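Side-chain contacts in N5-Carboxyaminoimidazole ribonucleotide synthetase (Staphylococcus aureus subsp. aureus, PDB 3ORQ), which catalyses the ATP-dependent conversion of 5-aminoimidazole ribonucleotide and bicarbonate to N5-carboxyaminoimidazole ribonucleotide in purine biosynthesis: residues Thr293-Leu296 / Ala297-Gln301; Val362-Thr365 / Glu366-Tyr370. All coordinates share one frame; numbering follows the deposited sequence.

Contact 1 (Thr293-Leu296 / Ala297-Gln301)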
loop_
_atom_site.group_PDB
_atom_site.type_symbol
_atom_site.label_atom_id
_atom_site.label_comp_id
_atom_site.label_asym_id
_atom_site.label_seq_id
_atom_site.Cartn_x
_atom_site.Cartn_y
_atom_site.Cartn_z
ATOM N N THR A 293 9.371 -2.792 5.971
ATOM C CA THR A 293 10.602 -2.989 6.731
ATOM C C THR A 293 11.743 -3.537 5.812
ATOM O O THR A 293 12.893 -3.265 6.022
ATOM C CB THR A 293 10.389 -3.901 7.938
ATOM O OG1 THR A 293 9.838 -5.144 7.495
ATOM C CG2 THR A 293 9.424 -3.273 8.925
ATOM N N HIS A 294 11.413 -4.271 4.768
ATOM C CA HIS A 294 12.466 -4.751 3.896
ATOM C C HIS A 294 13.197 -3.577 3.264
ATOM O O HIS A 294 14.440 -3.544 3.235
ATOM C CB HIS A 294 11.908 -5.659 2.794
ATOM C CG HIS A 294 12.976 -6.347 1.994
ATOM N ND1 HIS A 294 13.631 -7.471 2.446
ATOM C CD2 HIS A 294 13.511 -6.071 0.781
ATOM C CE1 HIS A 294 14.499 -7.879 1.543
ATOM N NE2 HIS A 294 14.468 -7.037 0.531
ATOM N N ILE A 295 12.434 -2.596 2.779
ATOM C CA ILE A 295 13.018 -1.401 2.138
ATOM C C ILE A 295 13.767 -0.547 3.154
ATOM O O ILE A 295 14.854 0.009 2.862
ATOM C CB ILE A 295 11.908 -0.528 1.518
ATOM C CG1 ILE A 295 11.094 -1.349 0.510
ATOM C CG2 ILE A 295 12.532 0.745 0.849
ATOM C CD1 ILE A 295 11.964 -2.118 -0.570
ATOM N N LEU A 296 13.185 -0.407 4.341
ATOM C CA LEU A 296 13.833 0.370 5.396
ATOM C C LEU A 296 15.216 -0.212 5.677
ATOM O O LEU A 296 16.201 0.525 5.732
ATOM C CB LEU A 296 12.976 0.388 6.685
ATOM C CG LEU A 296 11.746 1.301 6.712
ATOM C CD1 LEU A 296 11.008 1.032 7.997
ATOM C CD2 LEU A 296 12.128 2.822 6.546
ATOM N N ALA A 297 15.248 -1.529 5.838
ATOM C CA ALA A 297 16.459 -2.289 6.166
ATOM C C ALA A 297 17.534 -2.130 5.109
ATOM O O ALA A 297 18.650 -1.691 5.343
ATOM C CB ALA A 297 16.094 -3.756 6.303
ATOM N N VAL A 298 17.140 -2.458 3.903
ATOM C CA VAL A 298 18.044 -2.521 2.776
ATOM C C VAL A 298 18.587 -1.139 2.423
ATOM O O VAL A 298 19.730 -1.026 1.929
ATOM C CB VAL A 298 17.245 -3.254 1.668
ATOM C CG1 VAL A 298 17.060 -2.484 0.376
ATOM C CG2 VAL A 298 17.641 -4.707 1.596
ATOM N N THR A 299 17.796 -0.079 2.667
ATOM C CA THR A 299 18.265 1.288 2.380
ATOM C C THR A 299 18.990 1.856 3.601
ATOM O O THR A 299 19.417 3.025 3.599
ATOM C CB THR A 299 17.107 2.250 1.966
ATOM O OG1 THR A 299 16.109 2.302 3.020
ATOM C CG2 THR A 299 16.433 1.770 0.631
ATOM N N GLY A 300 19.132 1.024 4.636
ATOM C CA GLY A 300 19.982 1.361 5.794
ATOM C C GLY A 300 19.314 2.319 6.794
ATOM O O GLY A 300 20.018 2.972 7.546
ATOM N N GLN A 301 17.971 2.390 6.793
ATOM C CA GLN A 301 17.232 3.241 7.737
ATOM C C GLN A 301 17.056 2.535 9.080
ATOM O O GLN A 301 17.253 1.334 9.182
ATOM C CB GLN A 301 15.840 3.586 7.193
ATOM C CG GLN A 301 15.781 4.062 5.685
ATOM C CD GLN A 301 16.510 5.312 5.477
ATOM O OE1 GLN A 301 16.127 6.357 5.998
ATOM N NE2 GLN A 301 17.604 5.240 4.733
#

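Contact 2 (Val362-Thr365 / Glu366-Tyr370)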
loop_
_atom_site.group_PDB
_atom_site.type_symbol
_atom_site.label_atom_id
_atom_site.label_comp_id
_atom_site.label_asym_id
_atom_site.label_seq_id
_atom_site.Cartn_x
_atom_site.Cartn_y
_atom_site.Cartn_z
ATOM N N VAL A 362 -11.217 -14.875 14.824
ATOM C CA VAL A 362 -10.409 -15.701 13.933
ATOM C C VAL A 362 -11.001 -17.097 13.753
ATOM O O VAL A 362 -11.079 -17.609 12.640
ATOM C CB VAL A 362 -8.960 -15.783 14.463
ATOM C CG1 VAL A 362 -8.218 -16.793 13.724
ATOM C CG2 VAL A 362 -8.228 -14.371 14.353
ATOM N N ASN A 363 -11.414 -17.726 14.847
ATOM C CA ASN A 363 -11.909 -19.105 14.760
ATOM C C ASN A 363 -13.144 -19.226 13.875
ATOM O O ASN A 363 -13.238 -20.143 13.076
ATOM C CB ASN A 363 -12.098 -19.721 16.141
ATOM C CG ASN A 363 -10.762 -19.957 16.854
ATOM O OD1 ASN A 363 -9.697 -19.738 16.281
ATOM N ND2 ASN A 363 -10.814 -20.373 18.094
ATOM N N GLN A 364 -14.035 -18.247 13.971
ATOM C CA GLN A 364 -15.193 -18.177 13.111
ATOM C C GLN A 364 -14.803 -17.898 11.660
ATOM O O GLN A 364 -15.188 -18.653 10.755
ATOM C CB GLN A 364 -16.151 -17.106 13.590
ATOM C CG GLN A 364 -17.402 -17.025 12.730
ATOM C CD GLN A 364 -18.177 -18.340 12.714
ATOM O OE1 GLN A 364 -18.800 -18.713 13.703
ATOM N NE2 GLN A 364 -18.132 -19.045 11.595
ATOM N N THR A 365 -14.038 -16.820 11.435
ATOM C CA THR A 365 -13.538 -16.527 10.101
ATOM C C THR A 365 -12.883 -17.759 9.475
ATOM O O THR A 365 -13.085 -18.033 8.293
ATOM C CB THR A 365 -12.512 -15.394 10.098
ATOM O OG1 THR A 365 -13.136 -14.181 10.544
ATOM C CG2 THR A 365 -11.932 -15.226 8.684
ATOM N N GLU A 366 -12.109 -18.500 10.269
ATOM C CA GLU A 366 -11.477 -19.720 9.776
ATOM C C GLU A 366 -12.528 -20.693 9.223
ATOM O O GLU A 366 -12.341 -21.252 8.132
ATOM C CB GLU A 366 -10.646 -20.417 10.861
ATOM C CG GLU A 366 -9.923 -21.642 10.309
ATOM C CD GLU A 366 -9.171 -22.415 11.358
ATOM O OE1 GLU A 366 -8.002 -22.757 11.097
ATOM O OE2 GLU A 366 -9.743 -22.704 12.428
ATOM N N GLN A 367 -13.622 -20.872 9.968
ATOM C CA GLN A 367 -14.726 -21.737 9.523
ATOM C C GLN A 367 -15.297 -21.232 8.218
ATOM O O GLN A 367 -15.447 -22.000 7.273
ATOM C CB GLN A 367 -15.861 -21.804 10.567
ATOM C CG GLN A 367 -15.577 -22.710 11.753
ATOM C CD GLN A 367 -15.065 -24.087 11.321
ATOM O OE1 GLN A 367 -13.951 -24.466 11.651
ATOM N NE2 GLN A 367 -15.870 -24.820 10.563
ATOM N N ASP A 368 -15.614 -19.935 8.196
ATOM C CA ASP A 368 -16.164 -19.257 7.018
ATOM C C ASP A 368 -15.375 -19.586 5.761
ATOM O O ASP A 368 -15.965 -19.898 4.727
ATOM C CB ASP A 368 -16.184 -17.735 7.214
ATOM C CG ASP A 368 -17.142 -17.282 8.314
ATOM O OD1 ASP A 368 -17.888 -18.137 8.846
ATOM O OD2 ASP A 368 -17.143 -16.054 8.640
HETATM N N MSE A 369 -14.047 -19.512 5.876
HETATM C CA MSE A 369 -13.113 -19.779 4.780
HETATM C C MSE A 369 -13.064 -21.274 4.397
HETATM O O MSE A 369 -12.911 -21.610 3.220
HETATM C CB MSE A 369 -11.689 -19.288 5.145
HETATM C CG MSE A 369 -11.506 -17.751 5.339
HETATM SE SE MSE A 369 -12.145 -16.837 3.761
HETATM C CE MSE A 369 -13.865 -16.200 4.386
ATOM N N TYR A 370 -13.148 -22.173 5.371
ATOM C CA TYR A 370 -13.153 -23.608 5.048
ATOM C C TYR A 370 -14.325 -23.929 4.128
ATOM O O TYR A 370 -14.167 -24.586 3.105
ATOM C CB TYR A 370 -13.265 -24.458 6.296
ATOM C CG TYR A 370 -11.961 -24.727 6.999
ATOM C CD1 TYR A 370 -10.802 -25.016 6.275
ATOM C CD2 TYR A 370 -11.894 -24.719 8.392
ATOM C CE1 TYR A 370 -9.600 -25.274 6.920
ATOM C CE2 TYR A 370 -10.694 -24.984 9.054
ATOM C CZ TYR A 370 -9.554 -25.263 8.308
ATOM O OH TYR A 370 -8.379 -25.528 8.950
#

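Contact 1 (Thr293-Leu296 / Ala297-Gln301)
Thr293 meets Ala297 through its backbone: Thr293 O accepts the amide of Ala297, while its hydroxyl turns elsewhere, to a hydrogen bond with Thr200 OG1. His294 takes the next helical bond, from Val298 N, and its imidazole lies with one face under a methyl of that valine, 4.1 Å from His294 NE2 to Val298 CG2. The ring is held at both nitrogens, NE2 by the hydroxyl of Thr78 and ND1 by the amide of Thr253; these two bonds should hold its rotation, and the Val298 methyl packs on its face. Ile295 O is gripped twice by Thr299, from opposite faces of the carbonyl plane: by Thr299 N at 2.9 Å and by Thr299 OG1 at 2.6 Å. The hydroxyl gets there because chi1 of 58° sets it between the backbone N and the carbonyl carbon, folded back on its own helix, which leaves Thr299 CG2 beside Ile295 CG2 at 4.0 Å. Here helix 290-298 ends in a Schellman motif, with Gly300 at positive phi (79°): Gly300 N to Ala297 O is its inner bond and Gln301 N to Leu296 O, at 2.8 Å, its outer one. Leu296 CD2 comes across Gln301 CB at 3.8 Å, the two side chains at about a right angle. Beyond CB, Gln301 bends back, and its NE2 reaches Thr299 O at 3.1 Å from above the carbonyl plane.

Contact 2 (Val362-Thr365 / Glu366-Tyr370)
Gln364 reaches Asp368 one turn on because its CG stands anti to the backbone N (chi1 -178°) and the chain then bends at chi2 (59°), carrying the amide forward along the helix. Asp368 answers with CG beside its own backbone N, which leans the carboxylate back toward the preceding turn. Gln364 NE2 then donates to Asp368 OD1 at 2.9 Å. The bond is not straight, 140° at the hydrogen, and the donor comes from above the carboxylate plane. The amide and carboxylate planes are turned only moderately apart, although the side chains themselves run nearly perpendicular. Beneath this side-chain bond runs the backbone one between the same residues, Asp368 N to Gln364 O at 2.9 Å, giving a doubled i to i+4 link on the exposed side of helix 362-372. Gln364 NE2 also passes Gln367 CB at 3.7 Å, and the two glutamine amides stand steeply to each other.

The other side of this helix, in the carboxylase C-terminal domain, packs on strands 221-227 and 313-319 of the large antiparallel sheet. Thr365 O accepts the amide of selenomethionine Met369 and has Met369 CG 3.4 Å away; both side chains rest on Val314. Thr365 OG1 bonds to Thr359 OG1. Glu366 N meets Val362 O at 2.7 Å, while its extended side chain runs out to salt bridges from OE1 to Lys224 and Arg230.

The chemistry thus divides by side. On the exposed one, a neutral amide donor meets a carboxylate in a bent bond that water can compete with, probably a modest addition to the backbone bond beside it; on the buried one, two cations converge on Glu366 OE1 and would be expected to favour its ionised form.

Contact 1 is buried and contact 2 only partly so; their centres lie about 35 Å apart and they share no helix. Residues 293-301 close helix 290-298, whose side chains touch strand 14-18 and helix 22-33, while Leu296 and Gln301 meet Pro334 and Asn331 of the second subunit. Residues 362-370 instead start helix 362-372, which lies on the large antiparallel sheet and meets no other chain within these residues. The polar chemistry follows the setting: in contact 1 the side chains of Thr299 and Gln301 bond to backbone carbonyls around a helix end, whereas contact 2 pairs side chain with side chain and brings in carboxylates.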